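Local coordinates for C24 protein (Bizionia argentinensis JUB59, PDB 6OV6) that is of unknown function but binds manganese and probably forms the receptor-binding tip of a bacteriophage long tail fibre, at residues A[50-54]-A[66-71]; A[76-82]-A[95-101]; A[190-196]-A[252-256]; A[196-202]-A[245-251]. All blocks are in the same frame, centred on the assembly; numbering follows the deposited sequence.

Contact 1: residues A[50-54]-A[66-71]; sequences STTTD and FVGGQT
A strand pair can be stitched by side chains where its backbone ladder is interrupted, as 66-71 illustrates against 50-54. Phe66 (chi1 t) turns its ring edge to Thr53 O, with CD2 3.8 Å away, while Thr52 CG2 lies 4.1 Å from CE2; Trp111 stacks on the same ring. Val67 points away. At Gly68 the backbones close to 4.4 Å between its CA and that of Asp54, whose OD1 (chi1 m) accepts from Gly68 N at 2.6 Å; a CB on Gly68 would clash with Thr52 O. These are the arms of the antiparallel beta hairpin 51-59/62-70, and Gly69 makes a hydrogen-bonded pair with Thr52: Thr52 N to Gly69 O and Gly69 N to Thr52 O, both 2.9 Å. Gln70 sits opposite Thr51 as a non-hydrogen-bonded pair (CA to CA 4.6 Å), its side chain folded (chi1 m, chi2 m) so that OE1 receives Ser50 OG at 2.9 Å. Thr71 N donates to Ser50 O (2.8 Å), and Thr71 OG1 (chi1 m) hydrogen-bonds Thr52 OG1 at 2.7 Å.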
loop_
_atom_site.group_PDB
_atom_site.type_symbol
_atom_site.label_atom_id
_atom_site.label_comp_id
_atom_site.label_asym_id
_atom_site.label_seq_id
_atom_site.Cartn_x
_atom_site.Cartn_y
_atom_site.Cartn_z
ATOM N N SER A 50 24.102 30.130 -27.211
ATOM C CA SER A 50 24.039 31.528 -26.778
ATOM C C SER A 50 22.857 32.288 -27.457
ATOM O O SER A 50 22.611 33.448 -27.136
ATOM C CB SER A 50 25.368 32.222 -27.089
ATOM O OG SER A 50 25.547 32.356 -28.492
ATOM N N THR A 51 22.157 31.603 -28.392
ATOM C CA THR A 51 21.041 32.065 -29.221
ATOM C C THR A 51 19.634 31.588 -28.727
ATOM O O THR A 51 19.492 30.533 -28.088
ATOM C CB THR A 51 21.361 31.629 -30.675
ATOM O OG1 THR A 51 22.465 32.402 -31.143
ATOM C CG2 THR A 51 20.196 31.760 -31.656
ATOM N N THR A 52 18.609 32.412 -29.017
ATOM C CA THR A 52 17.187 32.122 -28.816
ATOM C C THR A 52 16.559 32.407 -30.178
ATOM O O THR A 52 16.793 33.479 -30.751
ATOM C CB THR A 52 16.551 32.975 -27.707
ATOM O OG1 THR A 52 17.235 32.760 -26.480
ATOM C CG2 THR A 52 15.059 32.667 -27.507
ATOM N N THR A 53 15.792 31.446 -30.711
ATOM C CA THR A 53 15.119 31.620 -31.999
ATOM C C THR A 53 13.988 32.637 -31.884
ATOM O O THR A 53 13.567 32.997 -30.781
ATOM C CB THR A 53 14.558 30.269 -32.504
ATOM O OG1 THR A 53 13.612 29.755 -31.555
ATOM C CG2 THR A 53 15.661 29.229 -32.779
ATOM N N ASP A 54 13.502 33.084 -33.033
ATOM C CA ASP A 54 12.346 33.953 -33.155
ATOM C C ASP A 54 11.121 33.146 -32.708
ATOM O O ASP A 54 11.164 31.912 -32.624
ATOM C CB ASP A 54 12.167 34.387 -34.613
ATOM C CG ASP A 54 13.175 35.420 -35.096
ATOM O OD1 ASP A 54 13.938 35.945 -34.257
ATOM O OD2 ASP A 54 13.173 35.726 -36.306
ATOM N N PHE A 66 8.109 37.658 -31.688
ATOM C CA PHE A 66 9.310 37.771 -30.885
ATOM C C PHE A 66 10.488 37.660 -31.827
ATOM O O PHE A 66 10.563 36.704 -32.622
ATOM C CB PHE A 66 9.389 36.682 -29.793
ATOM C CG PHE A 66 10.655 36.754 -28.966
ATOM C CD1 PHE A 66 10.742 37.604 -27.870
ATOM C CD2 PHE A 66 11.771 35.984 -29.296
ATOM C CE1 PHE A 66 11.915 37.677 -27.104
ATOM C CE2 PHE A 66 12.940 36.040 -28.514
ATOM C CZ PHE A 66 13.003 36.888 -27.424
ATOM N N VAL A 67 11.410 38.625 -31.728
ATOM C CA VAL A 67 12.636 38.620 -32.535
ATOM C C VAL A 67 13.774 38.155 -31.621
ATOM O O VAL A 67 14.115 38.830 -30.650
ATOM C CB VAL A 67 12.925 39.988 -33.226
ATOM C CG1 VAL A 67 14.298 39.979 -33.936
ATOM C CG2 VAL A 67 11.818 40.340 -34.217
ATOM N N GLY A 68 14.298 36.973 -31.907
ATOM C CA GLY A 68 15.387 36.393 -31.136
ATOM C C GLY A 68 16.747 36.944 -31.511
ATOM O O GLY A 68 16.853 37.977 -32.182
ATOM N N GLY A 69 17.773 36.235 -31.076
ATOM C CA GLY A 69 19.181 36.568 -31.276
ATOM C C GLY A 69 19.956 36.099 -30.068
ATOM O O GLY A 69 19.565 35.103 -29.448
ATOM N N GLN A 70 21.020 36.834 -29.688
ATOM C CA GLN A 70 21.830 36.505 -28.509
ATOM C C GLN A 70 20.985 36.637 -27.239
ATOM O O GLN A 70 20.445 37.709 -26.969
ATOM C CB GLN A 70 23.100 37.395 -28.409
ATOM C CG GLN A 70 24.192 37.081 -29.447
ATOM C CD GLN A 70 24.793 35.692 -29.338
ATOM O OE1 GLN A 70 25.294 35.272 -28.283
ATOM N NE2 GLN A 70 24.773 34.965 -30.447
ATOM N N THR A 71 20.837 35.532 -26.495
ATOM C CA THR A 71 20.050 35.486 -25.252
ATOM C C THR A 71 20.533 36.526 -24.273
ATOM O O THR A 71 21.736 36.619 -24.013
ATOM C CB THR A 71 20.078 34.074 -24.640
ATOM O OG1 THR A 71 19.789 33.129 -25.660
ATOM C CG2 THR A 71 19.108 33.901 -23.468
#

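Contact 2: residues A[76-82]-A[95-101]; sequences KILETST and HFERYVT
A regular antiparallel ladder joins strands 74-81 and 96-102, next to one another in a mixed sheet at the surface of the chain. The segments 76-81 and 96-101 run 152° apart, their axes approaching to 4.4 Å. Hydrogen-bonded pairs Lys76/Thr101, Leu78/Tyr99 and Thr80/Glu97 alternate with non-hydrogen-bonded Ile77/Val100, Glu79/Arg98 and Ser81/Phe96, whose CA atoms lie 4.4 to 4.6 Å apart. Each hydrogen-bonded pair has two N-H...O bonds: Lys76 N to Thr101 O 2.9 Å and Thr101 N to Lys76 O 3.1 Å; Leu78 N to Tyr99 O 2.8 Å and Tyr99 N to Leu78 O 3.1 Å; Thr80 N to Glu97 O 3.1 Å and Glu97 N to Thr80 O 2.8 Å. Beyond them His95 O receives both Thr82 N (2.8 Å) and Thr82 OG1 (3.1 Å). Tyr99, with chi1 p, lays a ring face over Leu78 CB (CH-pi, 4.2 Å to the centroid) and joins Thr80 OG1 through OH at 3.2 Å. On the opposite face Ile77 CG1 meets Val100 CG2 at 3.7 Å beside Phe64, and Arg98 is salt-bridged to Glu62. Backbone bonds thus carry the pairing, and side chains add a few local contacts, as suits a ladder at the surface.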
loop_
_atom_site.group_PDB
_atom_site.type_symbol
_atom_site.label_atom_id
_atom_site.label_comp_id
_atom_site.label_asym_id
_atom_site.label_seq_id
_atom_site.Cartn_x
_atom_site.Cartn_y
_atom_site.Cartn_z
ATOM N N LYS A 76 11.776 43.484 -24.238
ATOM C CA LYS A 76 10.881 44.631 -24.235
ATOM C C LYS A 76 10.073 44.713 -25.496
ATOM O O LYS A 76 10.467 44.144 -26.509
ATOM C CB LYS A 76 11.573 45.955 -23.819
ATOM C CG LYS A 76 11.964 46.915 -24.915
ATOM C CD LYS A 76 12.908 48.003 -24.421
ATOM C CE LYS A 76 12.255 49.035 -23.548
ATOM N NZ LYS A 76 13.244 50.073 -23.123
ATOM N N ILE A 77 8.934 45.413 -25.427
ATOM C CA ILE A 77 8.129 45.671 -26.605
ATOM C C ILE A 77 8.801 46.857 -27.312
ATOM O O ILE A 77 8.930 47.912 -26.705
ATOM C CB ILE A 77 6.644 45.980 -26.223
ATOM C CG1 ILE A 77 5.950 44.721 -25.581
ATOM C CG2 ILE A 77 5.859 46.529 -27.446
ATOM C CD1 ILE A 77 4.743 45.055 -24.672
ATOM N N LEU A 78 9.245 46.672 -28.565
ATOM C CA LEU A 78 9.831 47.744 -29.364
ATOM C C LEU A 78 8.844 48.194 -30.427
ATOM O O LEU A 78 8.005 47.410 -30.879
ATOM C CB LEU A 78 11.144 47.329 -30.047
ATOM C CG LEU A 78 12.370 47.122 -29.157
ATOM C CD1 LEU A 78 13.599 47.019 -30.025
ATOM C CD2 LEU A 78 12.587 48.300 -28.181
ATOM N N GLU A 79 8.929 49.477 -30.773
ATOM C CA GLU A 79 8.133 50.090 -31.818
ATOM C C GLU A 79 9.116 50.764 -32.759
ATOM O O GLU A 79 9.729 51.786 -32.410
ATOM C CB GLU A 79 7.114 51.085 -31.254
ATOM C CG GLU A 79 6.136 51.518 -32.323
ATOM C CD GLU A 79 4.981 52.397 -31.895
ATOM O OE1 GLU A 79 5.085 53.073 -30.847
ATOM O OE2 GLU A 79 3.997 52.470 -32.663
ATOM N N THR A 80 9.320 50.125 -33.916
ATOM C CA THR A 80 10.291 50.554 -34.907
ATOM C C THR A 80 9.664 50.704 -36.277
ATOM O O THR A 80 8.586 50.155 -36.555
ATOM C CB THR A 80 11.515 49.622 -34.940
ATOM O OG1 THR A 80 11.091 48.313 -35.317
ATOM C CG2 THR A 80 12.262 49.580 -33.613
ATOM N N SER A 81 10.341 51.468 -37.128
ATOM C CA SER A 81 9.892 51.756 -38.475
ATOM C C SER A 81 9.874 50.500 -39.317
ATOM O O SER A 81 10.798 49.683 -39.218
ATOM C CB SER A 81 10.778 52.822 -39.116
ATOM O OG SER A 81 10.402 53.053 -40.462
ATOM N N THR A 82 8.815 50.355 -40.153
ATOM C CA THR A 82 8.651 49.229 -41.085
ATOM C C THR A 82 9.780 49.226 -42.127
ATOM O O THR A 82 10.130 48.161 -42.643
ATOM C CB THR A 82 7.236 49.177 -41.693
ATOM O OG1 THR A 82 6.864 50.473 -42.171
ATOM C CG2 THR A 82 6.195 48.665 -40.697
ATOM N N HIS A 95 5.965 54.544 -40.767
ATOM C CA HIS A 95 4.965 53.619 -40.236
ATOM C C HIS A 95 5.687 52.667 -39.289
ATOM O O HIS A 95 6.770 52.181 -39.611
ATOM C CB HIS A 95 4.263 52.864 -41.370
ATOM C CG HIS A 95 3.583 53.785 -42.343
ATOM N ND1 HIS A 95 2.385 54.417 -42.026
ATOM C CD2 HIS A 95 3.976 54.182 -43.578
ATOM C CE1 HIS A 95 2.081 55.157 -43.082
ATOM N NE2 HIS A 95 3.013 55.057 -44.038
ATOM N N PHE A 96 5.115 52.444 -38.109
ATOM C CA PHE A 96 5.755 51.599 -37.100
ATOM C C PHE A 96 5.112 50.231 -36.944
ATOM O O PHE A 96 3.915 50.067 -37.183
ATOM C CB PHE A 96 5.767 52.317 -35.741
ATOM C CG PHE A 96 6.526 53.618 -35.691
ATOM C CD1 PHE A 96 7.918 53.628 -35.647
ATOM C CD2 PHE A 96 5.851 54.836 -35.689
ATOM C CE1 PHE A 96 8.627 54.836 -35.636
ATOM C CE2 PHE A 96 6.559 56.043 -35.642
ATOM C CZ PHE A 96 7.943 56.033 -35.611
ATOM N N GLU A 97 5.915 49.269 -36.485
ATOM C CA GLU A 97 5.494 47.901 -36.156
ATOM C C GLU A 97 5.927 47.623 -34.717
ATOM O O GLU A 97 6.943 48.165 -34.267
ATOM C CB GLU A 97 6.099 46.871 -37.136
ATOM C CG GLU A 97 7.615 46.910 -37.235
ATOM C CD GLU A 97 8.214 45.944 -38.235
ATOM O OE1 GLU A 97 8.178 46.242 -39.452
ATOM O OE2 GLU A 97 8.782 44.920 -37.795
ATOM N N ARG A 98 5.131 46.838 -33.989
ATOM C CA ARG A 98 5.400 46.489 -32.604
ATOM C C ARG A 98 5.720 45.017 -32.488
ATOM O O ARG A 98 5.066 44.192 -33.106
ATOM C CB ARG A 98 4.229 46.901 -31.694
ATOM C CG ARG A 98 4.210 48.414 -31.469
ATOM C CD ARG A 98 2.906 48.938 -30.917
ATOM N NE ARG A 98 2.742 48.579 -29.509
ATOM C CZ ARG A 98 1.879 47.671 -29.073
ATOM N NH1 ARG A 98 1.075 47.050 -29.926
ATOM N NH2 ARG A 98 1.792 47.402 -27.780
ATOM N N TYR A 99 6.755 44.695 -31.731
ATOM C CA TYR A 99 7.216 43.320 -31.543
ATOM C C TYR A 99 8.001 43.286 -30.264
ATOM O O TYR A 99 8.253 44.329 -29.656
ATOM C CB TYR A 99 8.104 42.841 -32.751
ATOM C CG TYR A 99 9.319 43.713 -32.992
ATOM C CD1 TYR A 99 10.566 43.366 -32.474
ATOM C CD2 TYR A 99 9.213 44.920 -33.685
ATOM C CE1 TYR A 99 11.678 44.189 -32.650
ATOM C CE2 TYR A 99 10.316 45.758 -33.854
ATOM C CZ TYR A 99 11.550 45.381 -33.350
ATOM O OH TYR A 99 12.635 46.204 -33.512
ATOM N N VAL A 100 8.361 42.092 -29.829
ATOM C CA VAL A 100 9.152 41.909 -28.616
ATOM C C VAL A 100 10.518 41.389 -29.026
ATOM O O VAL A 100 10.612 40.577 -29.948
ATOM C CB VAL A 100 8.413 40.975 -27.621
ATOM C CG1 VAL A 100 9.270 40.605 -26.406
ATOM C CG2 VAL A 100 7.120 41.637 -27.162
ATOM N N THR A 101 11.570 41.870 -28.339
ATOM C CA THR A 101 12.950 41.430 -28.541
ATOM C C THR A 101 13.784 41.544 -27.269
ATOM O O THR A 101 13.337 42.150 -26.291
ATOM C CB THR A 101 13.593 42.064 -29.803
ATOM O OG1 THR A 101 14.730 41.274 -30.150
ATOM C CG2 THR A 101 14.006 43.511 -29.611
#

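Contact 3: residues A[190-196]-A[252-256]; sequences SGNLDSR and HSHTF. With MN (manganese (II) ion), chain D.
Segment 190-196 runs beside the metal-binding 252-256, 164° apart end to end. By coordination, His252 NE2 (chi1 p) and His254 NE2 (chi1 m) bind manganese at 2.3 and 2.2 Å; the same histidines of both other subunits complete six nitrogen ligands, so the ion ties 252-256 to its neighbours. His254 ND1 is hydrogen-bonded to Asp194 of the third subunit. Between the segments, the well-formed backbone pair lies at the metal end, where Arg196 and His252 form an antiparallel hydrogen-bonded pair: Arg196 N to His252 O and His252 N to Arg196 O, each 2.9 Å. Ser253 OG lies 2.9 Å from Leu193 O and 3.2 Å from Asp194 O. Farther along, the two segments separate and water fills the gap: one molecule links Gly191 O (2.8 Å) to Phe256 N (3.0 Å), a second Gly191 N (3.1 Å) to Phe256 O (2.8 Å), a third Leu193 N (2.9 Å) to His254 O (2.8 Å). Apolar contact is limited, Leu193 CD2 reaching Phe256 CB at 3.8 Å. Two histidines flanking one residue, repeated by three chains round one ion, make the His-X-His metal site of a trimeric fibre, as in the needle of phage T4 gp37.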
loop_
_atom_site.group_PDB
_atom_site.type_symbol
_atom_site.label_atom_id
_atom_site.label_comp_id
_atom_site.label_asym_id
_atom_site.label_seq_id
_atom_site.Cartn_x
_atom_site.Cartn_y
_atom_site.Cartn_z
ATOM N N SER A 190 -0.178 -20.115 14.778
ATOM C CA SER A 190 -0.454 -21.500 15.171
ATOM C C SER A 190 0.776 -22.321 14.882
ATOM O O SER A 190 1.655 -21.907 14.116
ATOM C CB SER A 190 -1.693 -22.030 14.440
ATOM O OG SER A 190 -1.518 -22.072 13.035
ATOM N N GLY A 191 0.863 -23.485 15.516
ATOM C CA GLY A 191 1.993 -24.364 15.294
ATOM C C GLY A 191 1.915 -25.592 16.167
ATOM O O GLY A 191 0.963 -25.758 16.925
ATOM N N ASN A 192 2.939 -26.418 16.068
ATOM C CA ASN A 192 3.004 -27.706 16.762
ATOM C C ASN A 192 4.272 -27.888 17.548
ATOM O O ASN A 192 5.315 -27.330 17.211
ATOM C CB ASN A 192 2.898 -28.828 15.726
ATOM C CG ASN A 192 1.545 -28.857 15.057
ATOM O OD1 ASN A 192 0.529 -29.199 15.675
ATOM N ND2 ASN A 192 1.501 -28.423 13.803
ATOM N N LEU A 193 4.188 -28.742 18.576
ATOM C CA LEU A 193 5.325 -29.096 19.421
ATOM C C LEU A 193 5.659 -30.562 19.196
ATOM O O LEU A 193 4.750 -31.376 18.982
ATOM C CB LEU A 193 4.968 -28.895 20.912
ATOM C CG LEU A 193 4.846 -27.449 21.470
ATOM C CD1 LEU A 193 5.997 -26.600 21.075
ATOM C CD2 LEU A 193 3.577 -26.729 20.984
ATOM N N ASP A 194 6.944 -30.914 19.301
ATOM C CA ASP A 194 7.328 -32.321 19.154
ATOM C C ASP A 194 7.080 -33.051 20.500
ATOM O O ASP A 194 6.717 -32.389 21.486
ATOM C CB ASP A 194 8.775 -32.450 18.641
ATOM C CG ASP A 194 9.868 -31.877 19.519
ATOM O OD1 ASP A 194 9.555 -31.051 20.399
ATOM O OD2 ASP A 194 11.028 -32.276 19.343
ATOM N N SER A 195 7.182 -34.401 20.508
ATOM C CA SER A 195 6.904 -35.259 21.678
ATOM C C SER A 195 8.193 -35.627 22.381
ATOM O O SER A 195 9.183 -35.929 21.705
ATOM C CB SER A 195 6.180 -36.539 21.261
ATOM O OG SER A 195 4.865 -36.251 20.827
ATOM N N ARG A 196 8.211 -35.568 23.734
ATOM C CA ARG A 196 9.413 -35.895 24.510
ATOM C C ARG A 196 9.071 -36.795 25.679
ATOM O O ARG A 196 7.954 -36.744 26.213
ATOM C CB ARG A 196 10.118 -34.629 25.031
ATOM C CG ARG A 196 10.460 -33.578 23.956
ATOM C CD ARG A 196 11.881 -33.699 23.412
ATOM N NE ARG A 196 12.122 -32.763 22.303
ATOM C CZ ARG A 196 12.797 -31.620 22.409
ATOM N NH1 ARG A 196 13.334 -31.260 23.569
ATOM N NH2 ARG A 196 12.957 -30.837 21.349
ATOM N N HIS A 252 5.178 -37.224 25.609
ATOM C CA HIS A 252 4.110 -36.238 25.751
ATOM C C HIS A 252 4.443 -35.027 24.888
ATOM O O HIS A 252 5.612 -34.764 24.602
ATOM C CB HIS A 252 3.930 -35.778 27.216
ATOM C CG HIS A 252 4.930 -34.749 27.631
ATOM N ND1 HIS A 252 6.254 -35.081 27.863
ATOM C CD2 HIS A 252 4.777 -33.410 27.787
ATOM C CE1 HIS A 252 6.856 -33.946 28.169
ATOM N NE2 HIS A 252 6.012 -32.914 28.115
ATOM N N SER A 253 3.413 -34.273 24.532
ATOM C CA SER A 253 3.554 -33.025 23.781
ATOM C C SER A 253 2.645 -32.009 24.462
ATOM O O SER A 253 2.103 -32.302 25.523
ATOM C CB SER A 253 3.128 -33.232 22.329
ATOM O OG SER A 253 3.560 -32.112 21.571
ATOM N N HIS A 254 2.476 -30.806 23.872
ATOM C CA HIS A 254 1.558 -29.787 24.397
ATOM C C HIS A 254 0.852 -29.162 23.196
ATOM O O HIS A 254 1.363 -29.261 22.092
ATOM C CB HIS A 254 2.277 -28.685 25.190
ATOM C CG HIS A 254 3.063 -29.183 26.369
ATOM N ND1 HIS A 254 2.554 -29.121 27.649
ATOM C CD2 HIS A 254 4.300 -29.733 26.412
ATOM C CE1 HIS A 254 3.500 -29.619 28.435
ATOM N NE2 HIS A 254 4.552 -30.037 27.726
ATOM N N THR A 255 -0.312 -28.587 23.412
ATOM C CA THR A 255 -1.046 -27.868 22.372
ATOM C C THR A 255 -0.697 -26.386 22.538
ATOM O O THR A 255 -0.748 -25.861 23.639
ATOM C CB THR A 255 -2.566 -28.111 22.511
ATOM O OG1 THR A 255 -2.803 -29.485 22.198
ATOM C CG2 THR A 255 -3.419 -27.204 21.565
ATOM N N PHE A 256 -0.392 -25.726 21.431
ATOM C CA PHE A 256 -0.124 -24.298 21.411
ATOM C C PHE A 256 -1.420 -23.579 21.039
ATOM O O PHE A 256 -2.052 -23.958 20.044
ATOM C CB PHE A 256 0.970 -23.980 20.363
ATOM C CG PHE A 256 1.241 -22.491 20.208
ATOM C CD1 PHE A 256 2.028 -21.809 21.136
ATOM C CD2 PHE A 256 0.710 -21.782 19.140
ATOM C CE1 PHE A 256 2.287 -20.439 20.988
ATOM C CE2 PHE A 256 0.964 -20.412 18.990
ATOM C CZ PHE A 256 1.723 -19.739 19.933
HETATM MN MN MN D . 6.603 -30.729 28.327
HETATM O O HOH W 1 -0.363 -27.206 18.862
HETATM O O HOH W 2 -1.688 -23.719 17.326
HETATM O O HOH W 3 1.445 -29.496 19.310
#

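Contact 4: residues A[196-202]-A[245-251]; sequences RSINVTV and RTLTSTP
Strands 199-202 and 245-248 form a two-stranded antiparallel ladder, 154° between directions and 4.5 Å between axes at closest. Val200 and Leu247 are a hydrogen-bonded pair (Val200 N to Leu247 O 3.0 Å, Leu247 N to Val200 O 2.7 Å), as are Val202 and Arg245 (Val202 N to Arg245 O 2.7 Å, Arg245 N to Val202 O 2.8 Å). Past the strands a hydroxyl replaces a carbonyl: Ser249 N donates to Ile198 O (2.9 Å), but Ile198 N donates to Ser249 OG (2.9 Å, chi1 p). The register slips by one residue, setting Ser197 nearest Pro251. The exposed face carries polar pairs, Thr248 OG1 to Asn199 OD1 at 2.7 Å and Thr201 OG1 with Thr246 OG1 at 3.0 Å. On the other, Val202 CG2 touches Leu247 CD1 at 3.7 Å. Other subunits of the trimer cover that apolar face: Val200 and Val202 pack on Leu247 of the second, Ile198 on Ile198 of the third, whose Asp205 O accepts from Arg245 NH1 and whose Trp207 takes Arg245 in cation-pi contact.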
loop_
_atom_site.group_PDB
_atom_site.type_symbol
_atom_site.label_atom_id
_atom_site.label_comp_id
_atom_site.label_asym_id
_atom_site.label_seq_id
_atom_site.Cartn_x
_atom_site.Cartn_y
_atom_site.Cartn_z
ATOM N N ARG A 196 8.211 -35.568 23.734
ATOM C CA ARG A 196 9.413 -35.895 24.510
ATOM C C ARG A 196 9.071 -36.795 25.679
ATOM O O ARG A 196 7.954 -36.744 26.213
ATOM C CB ARG A 196 10.118 -34.629 25.031
ATOM C CG ARG A 196 10.460 -33.578 23.956
ATOM C CD ARG A 196 11.881 -33.699 23.412
ATOM N NE ARG A 196 12.122 -32.763 22.303
ATOM C CZ ARG A 196 12.797 -31.620 22.409
ATOM N NH1 ARG A 196 13.334 -31.260 23.569
ATOM N NH2 ARG A 196 12.957 -30.837 21.349
ATOM N N SER A 197 10.062 -37.624 26.064
ATOM C CA SER A 197 10.014 -38.522 27.233
ATOM C C SER A 197 11.011 -37.990 28.248
ATOM O O SER A 197 11.975 -37.320 27.875
ATOM C CB SER A 197 10.449 -39.939 26.853
ATOM O OG SER A 197 9.381 -40.631 26.227
ATOM N N ILE A 198 10.803 -38.306 29.523
ATOM C CA ILE A 198 11.732 -37.934 30.577
ATOM C C ILE A 198 12.206 -39.228 31.230
ATOM O O ILE A 198 11.589 -40.274 31.040
ATOM C CB ILE A 198 11.187 -36.892 31.612
ATOM C CG1 ILE A 198 9.852 -37.306 32.280
ATOM C CG2 ILE A 198 11.119 -35.462 31.032
ATOM C CD1 ILE A 198 9.997 -38.204 33.530
ATOM N N ASN A 199 13.308 -39.147 31.973
ATOM C CA ASN A 199 13.826 -40.261 32.759
ATOM C C ASN A 199 13.713 -39.886 34.217
ATOM O O ASN A 199 13.877 -38.719 34.571
ATOM C CB ASN A 199 15.296 -40.575 32.436
ATOM C CG ASN A 199 15.522 -41.418 31.200
ATOM O OD1 ASN A 199 14.593 -41.964 30.582
ATOM N ND2 ASN A 199 16.778 -41.667 30.897
ATOM N N VAL A 200 13.448 -40.882 35.073
ATOM C CA VAL A 200 13.378 -40.686 36.513
ATOM C C VAL A 200 14.075 -41.881 37.177
ATOM O O VAL A 200 14.016 -42.984 36.643
ATOM C CB VAL A 200 11.906 -40.429 36.994
ATOM C CG1 VAL A 200 11.020 -41.678 36.890
ATOM C CG2 VAL A 200 11.876 -39.849 38.386
ATOM N N THR A 201 14.786 -41.649 38.280
ATOM C CA THR A 201 15.476 -42.721 39.015
ATOM C C THR A 201 14.765 -42.968 40.326
ATOM O O THR A 201 14.690 -42.066 41.156
ATOM C CB THR A 201 16.970 -42.415 39.218
ATOM O OG1 THR A 201 17.562 -42.241 37.929
ATOM C CG2 THR A 201 17.713 -43.547 39.993
ATOM N N VAL A 202 14.250 -44.183 40.506
ATOM C CA VAL A 202 13.536 -44.537 41.739
ATOM C C VAL A 202 14.581 -45.111 42.695
ATOM O O VAL A 202 15.202 -46.120 42.361
ATOM C CB VAL A 202 12.337 -45.512 41.521
ATOM C CG1 VAL A 202 11.565 -45.729 42.835
ATOM C CG2 VAL A 202 11.402 -44.989 40.426
ATOM N N ARG A 245 16.369 -47.755 40.341
ATOM C CA ARG A 245 15.759 -48.048 39.029
ATOM C C ARG A 245 15.586 -46.802 38.160
ATOM O O ARG A 245 14.793 -45.929 38.506
ATOM C CB ARG A 245 14.393 -48.747 39.192
ATOM C CG ARG A 245 14.405 -49.959 40.115
ATOM C CD ARG A 245 15.317 -51.089 39.670
ATOM N NE ARG A 245 14.879 -51.707 38.417
ATOM C CZ ARG A 245 13.845 -52.529 38.301
ATOM N NH1 ARG A 245 13.108 -52.834 39.364
ATOM N NH2 ARG A 245 13.539 -53.056 37.123
ATOM N N THR A 246 16.286 -46.740 37.017
ATOM C CA THR A 246 16.153 -45.606 36.073
ATOM C C THR A 246 15.092 -45.969 35.036
ATOM O O THR A 246 15.214 -46.975 34.335
ATOM C CB THR A 246 17.489 -45.164 35.476
ATOM O OG1 THR A 246 18.324 -44.740 36.554
ATOM C CG2 THR A 246 17.321 -43.970 34.502
ATOM N N LEU A 247 14.026 -45.170 34.987
ATOM C CA LEU A 247 12.880 -45.469 34.137
ATOM C C LEU A 247 12.645 -44.402 33.087
ATOM O O LEU A 247 12.965 -43.252 33.330
ATOM C CB LEU A 247 11.628 -45.563 35.034
ATOM C CG LEU A 247 11.714 -46.494 36.280
ATOM C CD1 LEU A 247 10.485 -46.341 37.142
ATOM C CD2 LEU A 247 11.915 -47.944 35.872
ATOM N N THR A 248 12.040 -44.784 31.946
ATOM C CA THR A 248 11.685 -43.830 30.888
ATOM C C THR A 248 10.172 -43.696 30.841
ATOM O O THR A 248 9.457 -44.700 30.826
ATOM C CB THR A 248 12.257 -44.227 29.514
ATOM O OG1 THR A 248 13.678 -44.372 29.665
ATOM C CG2 THR A 248 11.912 -43.173 28.397
ATOM N N SER A 249 9.707 -42.464 30.806
ATOM C CA SER A 249 8.294 -42.156 30.734
ATOM C C SER A 249 7.742 -42.399 29.343
ATOM O O SER A 249 8.485 -42.619 28.382
ATOM C CB SER A 249 8.058 -40.695 31.119
ATOM O OG SER A 249 8.344 -39.800 30.050
ATOM N N THR A 250 6.420 -42.339 29.250
ATOM C CA THR A 250 5.665 -42.354 28.010
ATOM C C THR A 250 5.900 -40.955 27.372
ATOM O O THR A 250 6.087 -39.987 28.122
ATOM C CB THR A 250 4.179 -42.511 28.323
ATOM O OG1 THR A 250 3.780 -41.443 29.186
ATOM C CG2 THR A 250 3.844 -43.878 28.930
ATOM N N PRO A 251 5.886 -40.821 26.025
ATOM C CA PRO A 251 6.082 -39.471 25.425
ATOM C C PRO A 251 4.924 -38.527 25.709
ATOM O O PRO A 251 3.824 -38.963 26.024
ATOM C CB PRO A 251 6.172 -39.733 23.908
ATOM C CG PRO A 251 6.239 -41.236 23.749
ATOM C CD PRO A 251 5.637 -41.852 24.991
#

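How the contacts relate
The four contacts contrast segments that no other subunit touches with segments that lie against neighbouring subunits. Contacts 1 and 2, of the first kind, lie at the surface of one end and belong to one sheet: strands 62-70 and 96-102 are neighbours, so Val67 N lies 2.8 Å from Val100 O. Contacts 3 and 4 are partly buried, on the opposite side of the chain's centre; contact 1 is centred about 83 Å from contact 3, and contact 2 about 111 Å from contact 4. Contact 4 nests inside the loop closed by contact 3, and they share Arg196. Both are covered by other subunits, yet metal and bridging waters set contact 3 apart, and a regular two-stranded ladder with a Val/Leu face contact 4.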